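PDB 3G7M: xylanase inhibitor TL-XI, which inhibits xylanases noncompetitively and belongs to the small thaumatin-like proteins of wheat. Local coordinates for residues A[1-6]-A[145-150]; A[5-10]-A[30-35]; A[9-14]-A[50-55]. The protein carries 4 engineered substitutions. All blocks are in the same frame, centred on the assembly; numbering follows the deposited sequence.

How the interactions relate
From the N terminus, strand 3-7 pairs with strand 145-149 in interaction 1, a contact that closes almost the whole chain into one loop and joins its first strand to its last. Interaction 2 starts from the end of the same strand, sharing Ile5 and Thr6 with interaction 1, and closes a short loop onto residues 30-35. Interaction 3 starts from an overlapping stretch, sharing Cys9 and His10 with interaction 2, and ends further along, at residues 50-55; it nests inside the loop closed by interaction 1. Interactions 1 and 2 flank strand 3-7 in the five-stranded sheet, whereas interaction 3 belongs to the six-stranded one. The Cys9-Cys150 disulfide ties the connecting loop to the C terminus.

Interaction 1: residues A[1-6]-A[145-150]; sequences APLTIT and LQIVFC
Thr6 holds OG1 anti to its carbonyl carbon (chi1 -55°), while Gln146 sends CG anti to its backbone N (chi1 -163°) and extends its chain from there. The two side chains meet where Gln146 NE2 donates to Thr6 OG1 over 3.3 Å, with the hydroxyl oxygen lying in the amide plane. The backbones form a parallel ladder: Leu145 N donates to Pro2 O (2.8 Å), and Thr4 N turns back to Leu145 O (2.9 Å), the most bent rung. Further on, Thr4 O accepts from Ile147 N, Thr6 N donates to Ile147 O at 2.7 Å, and Phe149 N closes the series on Thr6 O. First and last strands thus lie side by side in one sheet of the thaumatin-like beta-sandwich, with strand 35-38 beyond the one and strand 111-115 beyond the other. Leu3, Ile5, Leu145 and Ile147 share the face turned to the other sheet, where Leu145 also touches Tyr96 and Tyr98. Ile5 and Ile147 point the same way, CG1 against CG1 at 3.9 Å, and Leu3 CD1 rests 3.7 Å from Leu145 CB. On the Thr4 side, a water donates to Leu145 O and lies close to Thr4 OG1, a tentative bridge.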
ATOM      1  N   ALA A   1      -4.068  -6.663 -12.264  1.00 25.22           N
ATOM      2  CA  ALA A   1      -5.428  -6.638 -12.883  1.00 24.76           C
ATOM      3  C   ALA A   1      -6.468  -7.166 -11.856  1.00 24.13           C
ATOM      4  O   ALA A   1      -6.499  -8.363 -11.594  1.00 24.21           O
ATOM      5  CB  ALA A   1      -5.436  -7.475 -14.222  1.00 24.46           C
ATOM      6  N   PRO A   2      -7.312  -6.277 -11.263  1.00 23.49           N
ATOM      7  CA  PRO A   2      -7.437  -4.807 -11.370  1.00 22.79           C
ATOM      8  C   PRO A   2      -6.507  -3.999 -10.464  1.00 22.18           C
ATOM      9  O   PRO A   2      -6.181  -2.842 -10.794  1.00 22.57           O
ATOM     10  CB  PRO A   2      -8.889  -4.552 -10.952  1.00 22.77           C
ATOM     11  CG  PRO A   2      -9.247  -5.690 -10.109  1.00 23.35           C
ATOM     12  CD  PRO A   2      -8.564  -6.870 -10.729  1.00 23.56           C
ATOM     13  N   LEU A   3      -6.118  -4.568  -9.323  1.00 22.00           N
ATOM     14  CA  LEU A   3      -5.061  -3.964  -8.458  1.00 22.00           C
ATOM     15  C   LEU A   3      -3.791  -4.845  -8.369  1.00 21.80           C
ATOM     16  O   LEU A   3      -3.869  -6.064  -8.172  1.00 22.00           O
ATOM     17  CB  LEU A   3      -5.591  -3.675  -7.052  1.00 21.78           C
ATOM     18  CG  LEU A   3      -4.570  -3.123  -6.031  1.00 21.46           C
ATOM     19  CD1 LEU A   3      -4.241  -1.725  -6.388  1.00 22.00           C
ATOM     20  CD2 LEU A   3      -5.114  -3.167  -4.597  1.00 22.00           C
ATOM     21  N   THR A   4      -2.627  -4.235  -8.532  1.00 20.79           N
ATOM     22  CA  THR A   4      -1.393  -4.999  -8.535  1.00 19.68           C
ATOM     23  C   THR A   4      -0.413  -4.261  -7.658  1.00 19.19           C
ATOM     24  O   THR A   4      -0.178  -3.076  -7.858  1.00 19.75           O
ATOM     25  CB  THR A   4      -0.823  -5.168  -9.990  1.00 20.04           C
ATOM     26  OG1 THR A   4      -1.875  -5.538 -10.897  1.00 18.82           O
ATOM     27  CG2 THR A   4       0.303  -6.233 -10.056  1.00 19.66           C
ATOM     28  N   ILE A   5       0.153  -4.950  -6.677  1.00 18.43           N
ATOM     29  CA  ILE A   5       1.222  -4.373  -5.834  1.00 17.74           C
ATOM     30  C   ILE A   5       2.561  -5.054  -6.130  1.00 17.31           C
ATOM     31  O   ILE A   5       2.714  -6.253  -5.942  1.00 17.71           O
ATOM     32  CB  ILE A   5       0.876  -4.452  -4.330  1.00 17.91           C
ATOM     33  CG1 ILE A   5      -0.365  -3.609  -4.028  1.00 16.72           C
ATOM     34  CG2 ILE A   5       2.053  -4.026  -3.463  1.00 17.15           C
ATOM     35  CD1 ILE A   5      -1.122  -4.109  -2.816  1.00 16.98           C
ATOM     36  N   THR A   6       3.516  -4.274  -6.620  1.00 17.07           N
ATOM     37  CA  THR A   6       4.793  -4.789  -7.107  1.00 16.81           C
ATOM     38  C   THR A   6       5.941  -4.339  -6.199  1.00 17.15           C
ATOM     39  O   THR A   6       6.012  -3.179  -5.769  1.00 16.71           O
ATOM     40  CB  THR A   6       5.068  -4.328  -8.554  1.00 16.28           C
ATOM     41  OG1 THR A   6       3.966  -4.708  -9.403  1.00 16.66           O
ATOM     42  CG2 THR A   6       6.353  -4.927  -9.089  1.00 15.44           C
ATOM     43  N   LEU A 145      -4.831  -0.601 -11.758  1.00 22.65           N
ATOM     44  CA  LEU A 145      -4.041   0.082 -10.731  1.00 22.96           C
ATOM     45  C   LEU A 145      -2.750  -0.656 -10.366  1.00 23.07           C
ATOM     46  O   LEU A 145      -2.756  -1.906 -10.215  1.00 23.13           O
ATOM     47  CB  LEU A 145      -4.860   0.230  -9.457  1.00 22.96           C
ATOM     48  CG  LEU A 145      -5.924   1.328  -9.399  1.00 23.46           C
ATOM     49  CD1 LEU A 145      -6.680   1.211  -8.110  1.00 23.25           C
ATOM     50  CD2 LEU A 145      -5.262   2.705  -9.473  1.00 23.40           C
ATOM     51  N   GLN A 146      -1.664   0.125 -10.198  1.00 22.31           N
ATOM     52  CA  GLN A 146      -0.362  -0.415  -9.802  1.00 22.00           C
ATOM     53  C   GLN A 146       0.318   0.394  -8.688  1.00 21.77           C
ATOM     54  O   GLN A 146       0.512   1.603  -8.802  1.00 21.79           O
ATOM     55  CB  GLN A 146       0.553  -0.537 -11.011  1.00 22.00           C
ATOM     56  CG  GLN A 146       1.742  -1.458 -10.778  1.00 23.88           C
ATOM     57  CD  GLN A 146       2.506  -1.773 -12.060  1.00 25.48           C
ATOM     58  OE1 GLN A 146       2.294  -1.125 -13.109  1.00 27.31           O
ATOM     59  NE2 GLN A 146       3.398  -2.776 -11.986  1.00 23.08           N
ATOM     60  N   ILE A 147       0.672  -0.297  -7.608  1.00 20.81           N
ATOM     61  CA  ILE A 147       1.505   0.265  -6.566  1.00 19.60           C
ATOM     62  C   ILE A 147       2.893  -0.361  -6.685  1.00 19.15           C
ATOM     63  O   ILE A 147       3.046  -1.576  -6.657  1.00 19.34           O
ATOM     64  CB  ILE A 147       0.945  -0.041  -5.197  1.00 19.45           C
ATOM     65  CG1 ILE A 147      -0.575   0.128  -5.167  1.00 20.89           C
ATOM     66  CG2 ILE A 147       1.613   0.789  -4.160  1.00 18.41           C
ATOM     67  CD1 ILE A 147      -1.074   1.545  -5.303  1.00 22.00           C
ATOM     68  N   VAL A 148       3.913   0.468  -6.841  1.00 18.67           N
ATOM     69  CA  VAL A 148       5.279  -0.043  -6.914  1.00 18.02           C
ATOM     70  C   VAL A 148       6.050   0.420  -5.659  1.00 18.16           C
ATOM     71  O   VAL A 148       5.983   1.598  -5.232  1.00 17.71           O
ATOM     72  CB  VAL A 148       6.004   0.365  -8.271  1.00 17.70           C
ATOM     73  CG1 VAL A 148       7.345  -0.339  -8.432  1.00 15.28           C
ATOM     74  CG2 VAL A 148       5.127   0.068  -9.473  1.00 17.96           C
ATOM     75  N   PHE A 149       6.777  -0.529  -5.073  1.00 18.57           N
ATOM     76  CA  PHE A 149       7.824  -0.213  -4.094  1.00 19.03           C
ATOM     77  C   PHE A 149       9.176  -0.151  -4.782  1.00 19.34           C
ATOM     78  O   PHE A 149       9.516  -1.039  -5.568  1.00 19.17           O
ATOM     79  CB  PHE A 149       7.867  -1.236  -2.944  1.00 19.01           C
ATOM     80  CG  PHE A 149       6.557  -1.344  -2.182  1.00 18.05           C
ATOM     81  CD1 PHE A 149       6.209  -0.392  -1.253  1.00 14.13           C
ATOM     82  CD2 PHE A 149       5.670  -2.394  -2.424  1.00 17.09           C
ATOM     83  CE1 PHE A 149       5.040  -0.482  -0.593  1.00 12.71           C
ATOM     84  CE2 PHE A 149       4.492  -2.470  -1.743  1.00 14.85           C
ATOM     85  CZ  PHE A 149       4.188  -1.511  -0.826  1.00 13.56           C
ATOM     86  N   CYS A 150       9.928   0.903  -4.450  1.00 19.92           N
ATOM     87  CA  CYS A 150      11.225   1.231  -5.049  1.00 20.66           C
ATOM     88  C   CYS A 150      11.077   1.325  -6.575  1.00 21.14           C
ATOM     89  O   CYS A 150      11.630   0.501  -7.315  1.00 21.38           O
ATOM     90  CB  CYS A 150      12.352   0.267  -4.609  1.00 20.19           C
ATOM     91  SG  CYS A 150      12.495  -0.035  -2.795  1.00 22.00           S
TER
HETATM   92  O   HOH W   1      -2.597  -3.614 -12.315  1.00  9.99           O

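Interaction 2: residues A[5-10]-A[30-35]; sequences ITNRCH and LHPGAS
Asn7 and the type II beta turn from His31 to Ala34 grip each other where strand 3-7 ends and strand 35-38 begins, the edge of the five-stranded sheet of the thaumatin-like fold. Backbone bonds come first. Asn7 N donates to Ala34 O (3.0 Å) and Asn7 O accepts from Gly33 N (2.9 Å), so both backbone polar groups of Asn7 are engaged by the turn. The turn has its own closing bond, Ala34 N to His31 O, and Gly33 takes the positive phi (101°) expected at its third position. One step back, Thr6 and Ser35 form an antiparallel, non-hydrogen-bonded pair.

Among side-chain bonds the Asn7 amide is central. CG stands anti to the backbone N (chi1 179°), and from it ND2 reaches the turn with weak bonds to Leu30 O at 2.9 Å and to His31 O, while its stronger partner is Phe11 O. At the other end of the amide, OD1 accepts from Cys9 N at 3.2 Å, an Asx turn that shapes the chain as it leaves the strand; the donor stands well above the carbonyl plane. Thr6 OG1 and Ser35 OG share a weak bond of 3.4 Å.

Van der Waals contacts complete the junction. Leu30 lays CB 4.0 Å from Asn7 CB and turns CD1 to Ile5 O, on the side where both Ile5 and Leu30 meet Pro15 of the other sheet. Toward the surface, the Pro32 ring lies against the backbone of Cys9 and His10, its CG 3.6 Å from His10 C.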
ATOM      1  N   ILE A   5       0.153  -4.950  -6.677  1.00 18.43           N
ATOM      2  CA  ILE A   5       1.222  -4.373  -5.834  1.00 17.74           C
ATOM      3  C   ILE A   5       2.561  -5.054  -6.130  1.00 17.31           C
ATOM      4  O   ILE A   5       2.714  -6.253  -5.942  1.00 17.71           O
ATOM      5  CB  ILE A   5       0.876  -4.452  -4.330  1.00 17.91           C
ATOM      6  CG1 ILE A   5      -0.365  -3.609  -4.028  1.00 16.72           C
ATOM      7  CG2 ILE A   5       2.053  -4.026  -3.463  1.00 17.15           C
ATOM      8  CD1 ILE A   5      -1.122  -4.109  -2.816  1.00 16.98           C
ATOM      9  N   THR A   6       3.516  -4.274  -6.620  1.00 17.07           N
ATOM     10  CA  THR A   6       4.793  -4.789  -7.107  1.00 16.81           C
ATOM     11  C   THR A   6       5.941  -4.339  -6.199  1.00 17.15           C
ATOM     12  O   THR A   6       6.012  -3.179  -5.769  1.00 16.71           O
ATOM     13  CB  THR A   6       5.068  -4.328  -8.554  1.00 16.28           C
ATOM     14  OG1 THR A   6       3.966  -4.708  -9.403  1.00 16.66           O
ATOM     15  CG2 THR A   6       6.353  -4.927  -9.089  1.00 15.44           C
ATOM     16  N   ASN A   7       6.841  -5.277  -5.914  1.00 17.77           N
ATOM     17  CA  ASN A   7       8.053  -4.984  -5.144  1.00 18.05           C
ATOM     18  C   ASN A   7       9.299  -4.892  -6.025  1.00 17.68           C
ATOM     19  O   ASN A   7       9.760  -5.916  -6.547  1.00 17.41           O
ATOM     20  CB  ASN A   7       8.238  -6.029  -4.041  1.00 17.99           C
ATOM     21  CG  ASN A   7       9.475  -5.792  -3.226  1.00 17.26           C
ATOM     22  OD1 ASN A   7       9.913  -4.651  -3.072  1.00 17.36           O
ATOM     23  ND2 ASN A   7      10.046  -6.875  -2.695  1.00 18.80           N
ATOM     24  N   ARG A   8       9.793  -3.644  -6.209  1.00 18.25           N
ATOM     25  CA  ARG A   8      11.006  -3.392  -7.016  1.00 19.66           C
ATOM     26  C   ARG A   8      12.284  -3.087  -6.185  1.00 20.04           C
ATOM     27  O   ARG A   8      13.319  -2.684  -6.735  1.00 20.71           O
ATOM     28  CB  ARG A   8      10.770  -2.353  -8.130  1.00 18.81           C
ATOM     29  CG  ARG A   8      10.189  -2.984  -9.396  1.00 21.44           C
ATOM     30  CD  ARG A   8      10.181  -2.100 -10.674  1.00 23.16           C
ATOM     31  NE  ARG A   8       9.822  -2.927 -11.854  1.00 24.95           N
ATOM     32  CZ  ARG A   8       8.573  -3.128 -12.319  1.00 25.00           C
ATOM     33  NH1 ARG A   8       7.525  -2.529 -11.746  1.00 22.00           N
ATOM     34  NH2 ARG A   8       8.373  -3.925 -13.381  1.00 23.69           N
ATOM     35  N   CYS A   9      12.208  -3.313  -4.873  1.00 19.92           N
ATOM     36  CA  CYS A   9      13.357  -3.221  -3.987  1.00 19.89           C
ATOM     37  C   CYS A   9      14.259  -4.471  -4.058  1.00 20.08           C
ATOM     38  O   CYS A   9      13.837  -5.541  -4.521  1.00 20.17           O
ATOM     39  CB  CYS A   9      12.861  -3.015  -2.568  1.00 19.86           C
ATOM     40  SG  CYS A   9      11.540  -1.827  -2.489  1.00 20.49           S
ATOM     41  N   HIS A  10      15.508  -4.338  -3.612  1.00 19.76           N
ATOM     42  CA  HIS A  10      16.417  -5.486  -3.570  1.00 19.68           C
ATOM     43  C   HIS A  10      16.222  -6.362  -2.309  1.00 19.22           C
ATOM     44  O   HIS A  10      16.981  -7.294  -2.059  1.00 19.05           O
ATOM     45  CB  HIS A  10      17.856  -4.994  -3.615  1.00 20.28           C
ATOM     46  CG  HIS A  10      18.199  -4.230  -4.855  1.00 21.53           C
ATOM     47  ND1 HIS A  10      18.126  -4.796  -6.121  1.00 22.00           N
ATOM     48  CD2 HIS A  10      18.663  -2.957  -5.018  1.00 22.00           C
ATOM     49  CE1 HIS A  10      18.512  -3.897  -7.015  1.00 22.00           C
ATOM     50  NE2 HIS A  10      18.840  -2.773  -6.373  1.00 22.00           N
ATOM     51  N   LEU A  30       6.365 -10.479  -0.356  1.00 19.24           N
ATOM     52  CA  LEU A  30       6.850 -10.240  -1.706  1.00 19.61           C
ATOM     53  C   LEU A  30       8.372 -10.188  -1.821  1.00 20.04           C
ATOM     54  O   LEU A  30       8.991  -9.216  -1.406  1.00 20.85           O
ATOM     55  CB  LEU A  30       6.244  -8.976  -2.301  1.00 19.23           C
ATOM     56  CG  LEU A  30       4.804  -9.056  -2.799  1.00 19.69           C
ATOM     57  CD1 LEU A  30       4.477  -7.786  -3.532  1.00 19.03           C
ATOM     58  CD2 LEU A  30       4.538 -10.262  -3.693  1.00 20.32           C
ATOM     59  N   HIS A  31       8.966 -11.232  -2.397  1.00 20.00           N
ATOM     60  CA  HIS A  31      10.382 -11.227  -2.712  1.00 19.94           C
ATOM     61  C   HIS A  31      10.683 -10.184  -3.777  1.00 19.26           C
ATOM     62  O   HIS A  31       9.804  -9.797  -4.531  1.00 18.59           O
ATOM     63  CB  HIS A  31      10.837 -12.617  -3.164  1.00 20.26           C
ATOM     64  CG  HIS A  31      10.715 -13.654  -2.095  1.00 22.00           C
ATOM     65  ND1 HIS A  31       9.620 -14.494  -1.995  1.00 23.62           N
ATOM     66  CD2 HIS A  31      11.536 -13.971  -1.058  1.00 22.34           C
ATOM     67  CE1 HIS A  31       9.784 -15.302  -0.958  1.00 23.13           C
ATOM     68  NE2 HIS A  31      10.938 -15.007  -0.375  1.00 22.97           N
ATOM     69  N   PRO A  32      11.936  -9.709  -3.828  1.00 19.16           N
ATOM     70  CA  PRO A  32      12.334  -8.819  -4.893  1.00 18.71           C
ATOM     71  C   PRO A  32      11.870  -9.345  -6.248  1.00 18.25           C
ATOM     72  O   PRO A  32      12.215 -10.472  -6.646  1.00 17.94           O
ATOM     73  CB  PRO A  32      13.861  -8.834  -4.795  1.00 18.80           C
ATOM     74  CG  PRO A  32      14.126  -9.028  -3.411  1.00 18.78           C
ATOM     75  CD  PRO A  32      13.051  -9.944  -2.896  1.00 19.26           C
ATOM     76  N   GLY A  33      11.073  -8.509  -6.914  1.00 17.96           N
ATOM     77  CA  GLY A  33      10.599  -8.747  -8.263  1.00 17.64           C
ATOM     78  C   GLY A  33       9.186  -9.271  -8.332  1.00 17.49           C
ATOM     79  O   GLY A  33       8.593  -9.309  -9.399  1.00 17.87           O
ATOM     80  N   ALA A  34       8.641  -9.665  -7.190  1.00 17.60           N
ATOM     81  CA  ALA A  34       7.326 -10.296  -7.146  1.00 17.50           C
ATOM     82  C   ALA A  34       6.188  -9.300  -6.998  1.00 17.49           C
ATOM     83  O   ALA A  34       6.358  -8.225  -6.429  1.00 17.60           O
ATOM     84  CB  ALA A  34       7.276 -11.316  -6.041  1.00 17.92           C
ATOM     85  N   SER A  35       5.029  -9.678  -7.520  1.00 17.41           N
ATOM     86  CA  SER A  35       3.846  -8.844  -7.485  1.00 17.05           C
ATOM     87  C   SER A  35       2.701  -9.571  -6.797  1.00 17.21           C
ATOM     88  O   SER A  35       2.680 -10.811  -6.714  1.00 17.51           O
ATOM     89  CB  SER A  35       3.428  -8.490  -8.905  1.00 17.14           C
ATOM     90  OG  SER A  35       4.550  -8.015  -9.655  1.00 17.86           O
TER

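Interaction 3: residues A[9-14]-A[50-55]; sequences CHFTVW and GRTGCS
Trp14 O is gripped twice by Arg51, whose backbone N (3.0 Å) and side-chain NE (2.8 Å) approach from opposite faces of the carbonyl plane. The NE bond is the straighter of the two, and the oxygen lies at the edge of the guanidinium, close to its plane. A bend at chi3 (-80°) brings NE back to this oxygen, and NH2 continues to Pro15 O in a weak bond. In return, Trp14 N donates to Arg51 O, which also sits at the edge of the indole, 3.4 Å from CE3.

The Trp14 ring is covered on both faces. Cys54 CB forms a CH-pi contact 3.6 Å from the centroid of the six-membered ring, and Cys54 SG lies obliquely 4.0 Å from that of the five-membered ring; Thr12 CG2 takes the opposite face, nearer the rim. Since Cys54 is disulfide-bonded to Cys64, the indole packs against a covalently fixed loop. Thr52 CG2 touches Phe11 CE2 at 3.8 Å, while Thr52 OG1 is hydrogen-bonded to Thr66 OG1.

These residues mark the meeting of strands 13-19 and 44-52, antiparallel neighbours in the six-stranded sheet of the beta-sandwich, with Val13 reaching Phe149 on strand 145-149 of the facing sheet.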
ATOM      1  N   CYS A   9      12.208  -3.313  -4.873  1.00 19.92           N
ATOM      2  CA  CYS A   9      13.357  -3.221  -3.987  1.00 19.89           C
ATOM      3  C   CYS A   9      14.259  -4.471  -4.058  1.00 20.08           C
ATOM      4  O   CYS A   9      13.837  -5.541  -4.521  1.00 20.17           O
ATOM      5  CB  CYS A   9      12.861  -3.015  -2.568  1.00 19.86           C
ATOM      6  SG  CYS A   9      11.540  -1.827  -2.489  1.00 20.49           S
ATOM      7  N   HIS A  10      15.508  -4.338  -3.612  1.00 19.76           N
ATOM      8  CA  HIS A  10      16.417  -5.486  -3.570  1.00 19.68           C
ATOM      9  C   HIS A  10      16.222  -6.362  -2.309  1.00 19.22           C
ATOM     10  O   HIS A  10      16.981  -7.294  -2.059  1.00 19.05           O
ATOM     11  CB  HIS A  10      17.856  -4.994  -3.615  1.00 20.28           C
ATOM     12  CG  HIS A  10      18.199  -4.230  -4.855  1.00 21.53           C
ATOM     13  ND1 HIS A  10      18.126  -4.796  -6.121  1.00 22.00           N
ATOM     14  CD2 HIS A  10      18.663  -2.957  -5.018  1.00 22.00           C
ATOM     15  CE1 HIS A  10      18.512  -3.897  -7.015  1.00 22.00           C
ATOM     16  NE2 HIS A  10      18.840  -2.773  -6.373  1.00 22.00           N
ATOM     17  N   PHE A  11      15.220  -6.041  -1.506  1.00 19.06           N
ATOM     18  CA  PHE A  11      14.926  -6.784  -0.290  1.00 19.44           C
ATOM     19  C   PHE A  11      13.457  -7.169  -0.257  1.00 19.72           C
ATOM     20  O   PHE A  11      12.637  -6.582  -0.940  1.00 19.92           O
ATOM     21  CB  PHE A  11      15.304  -5.991   0.973  1.00 18.86           C
ATOM     22  CG  PHE A  11      14.883  -4.571   0.926  1.00 19.78           C
ATOM     23  CD1 PHE A  11      15.793  -3.579   0.618  1.00 20.52           C
ATOM     24  CD2 PHE A  11      13.558  -4.210   1.158  1.00 22.00           C
ATOM     25  CE1 PHE A  11      15.404  -2.234   0.554  1.00 21.88           C
ATOM     26  CE2 PHE A  11      13.163  -2.864   1.094  1.00 22.00           C
ATOM     27  CZ  PHE A  11      14.095  -1.878   0.791  1.00 22.00           C
ATOM     28  N   THR A  12      13.133  -8.173   0.540  1.00 20.18           N
ATOM     29  CA  THR A  12      11.761  -8.616   0.658  1.00 20.65           C
ATOM     30  C   THR A  12      10.913  -7.529   1.322  1.00 20.59           C
ATOM     31  O   THR A  12      11.297  -6.999   2.367  1.00 21.22           O
ATOM     32  CB  THR A  12      11.694  -9.914   1.485  1.00 20.69           C
ATOM     33  OG1 THR A  12      12.748 -10.809   1.052  1.00 22.00           O
ATOM     34  CG2 THR A  12      10.328 -10.591   1.315  1.00 20.57           C
ATOM     35  N   VAL A  13       9.779  -7.182   0.716  1.00 20.38           N
ATOM     36  CA  VAL A  13       8.760  -6.392   1.423  1.00 20.52           C
ATOM     37  C   VAL A  13       7.434  -7.148   1.639  1.00 20.57           C
ATOM     38  O   VAL A  13       7.080  -8.055   0.853  1.00 20.78           O
ATOM     39  CB  VAL A  13       8.475  -5.038   0.766  1.00 20.05           C
ATOM     40  CG1 VAL A  13       9.755  -4.366   0.378  1.00 19.88           C
ATOM     41  CG2 VAL A  13       7.600  -5.195  -0.396  1.00 22.00           C
ATOM     42  N   TRP A  14       6.719  -6.762   2.708  1.00 20.33           N
ATOM     43  CA  TRP A  14       5.473  -7.410   3.126  1.00 19.78           C
ATOM     44  C   TRP A  14       4.291  -6.448   2.983  1.00 19.20           C
ATOM     45  O   TRP A  14       3.959  -5.734   3.928  1.00 19.37           O
ATOM     46  CB  TRP A  14       5.605  -7.897   4.585  1.00 20.03           C
ATOM     47  CG  TRP A  14       6.321  -9.234   4.746  1.00 20.73           C
ATOM     48  CD1 TRP A  14       5.741 -10.495   4.830  1.00 21.68           C
ATOM     49  CD2 TRP A  14       7.721  -9.441   4.827  1.00 19.27           C
ATOM     50  NE1 TRP A  14       6.708 -11.453   4.965  1.00 19.51           N
ATOM     51  CE2 TRP A  14       7.934 -10.839   4.969  1.00 19.04           C
ATOM     52  CE3 TRP A  14       8.823  -8.587   4.800  1.00 20.26           C
ATOM     53  CZ2 TRP A  14       9.215 -11.401   5.079  1.00 19.44           C
ATOM     54  CZ3 TRP A  14      10.110  -9.146   4.922  1.00 21.22           C
ATOM     55  CH2 TRP A  14      10.290 -10.545   5.057  1.00 20.56           C
ATOM     56  N   GLY A  50       3.791  -0.987   2.638  1.00 18.87           N
ATOM     57  CA  GLY A  50       4.756  -2.075   2.725  1.00 19.02           C
ATOM     58  C   GLY A  50       5.442  -2.178   4.077  1.00 19.18           C
ATOM     59  O   GLY A  50       5.671  -1.165   4.748  1.00 18.93           O
ATOM     60  N   ARG A  51       5.787  -3.417   4.454  1.00 19.45           N
ATOM     61  CA  ARG A  51       6.501  -3.699   5.694  1.00 19.37           C
ATOM     62  C   ARG A  51       7.795  -4.425   5.396  1.00 19.69           C
ATOM     63  O   ARG A  51       7.834  -5.315   4.537  1.00 19.62           O
ATOM     64  CB  ARG A  51       5.655  -4.566   6.609  1.00 19.55           C
ATOM     65  CG  ARG A  51       4.219  -4.104   6.787  1.00 18.61           C
ATOM     66  CD  ARG A  51       3.423  -5.214   7.432  1.00 17.08           C
ATOM     67  NE  ARG A  51       3.015  -6.223   6.469  1.00 14.48           N
ATOM     68  CZ  ARG A  51       2.494  -7.395   6.798  1.00 13.95           C
ATOM     69  NH1 ARG A  51       2.351  -7.719   8.074  1.00 14.62           N
ATOM     70  NH2 ARG A  51       2.124  -8.246   5.849  1.00 13.81           N
ATOM     71  N   THR A  52       8.855  -4.043   6.113  1.00 20.19           N
ATOM     72  CA  THR A  52      10.166  -4.639   5.883  1.00 20.43           C
ATOM     73  C   THR A  52      10.627  -5.279   7.151  1.00 20.68           C
ATOM     74  O   THR A  52      10.206  -4.861   8.216  1.00 21.01           O
ATOM     75  CB  THR A  52      11.216  -3.590   5.450  1.00 20.56           C
ATOM     76  OG1 THR A  52      11.389  -2.592   6.476  1.00 20.05           O
ATOM     77  CG2 THR A  52      10.814  -2.928   4.127  1.00 21.15           C
ATOM     78  N   GLY A  53      11.496  -6.285   7.027  1.00 21.22           N
ATOM     79  CA  GLY A  53      12.149  -6.929   8.167  1.00 21.63           C
ATOM     80  C   GLY A  53      11.184  -7.713   9.037  1.00 22.00           C
ATOM     81  O   GLY A  53      11.222  -7.632  10.276  1.00 22.00           O
ATOM     82  N   CYS A  54      10.298  -8.462   8.382  1.00 22.00           N
ATOM     83  CA  CYS A  54       9.286  -9.253   9.090  1.00 22.00           C
ATOM     84  C   CYS A  54       9.840 -10.632   9.334  1.00 22.00           C
ATOM     85  O   CYS A  54      10.257 -11.308   8.402  1.00 22.00           O
ATOM     86  CB  CYS A  54       7.978  -9.338   8.297  1.00 22.00           C
ATOM     87  SG  CYS A  54       7.315  -7.721   7.841  1.00 22.74           S
ATOM     88  N   SER A  55       9.860 -11.031  10.602  1.00 22.36           N
ATOM     89  CA  SER A  55      10.287 -12.361  10.953  1.00 22.78           C
ATOM     90  C   SER A  55       9.169 -13.084  11.717  1.00 23.29           C
ATOM     91  O   SER A  55       8.837 -12.703  12.844  1.00 23.41           O
ATOM     92  CB  SER A  55      11.575 -12.288  11.764  1.00 22.36           C
ATOM     93  OG  SER A  55      12.097 -13.595  11.953  1.00 23.07           O
TER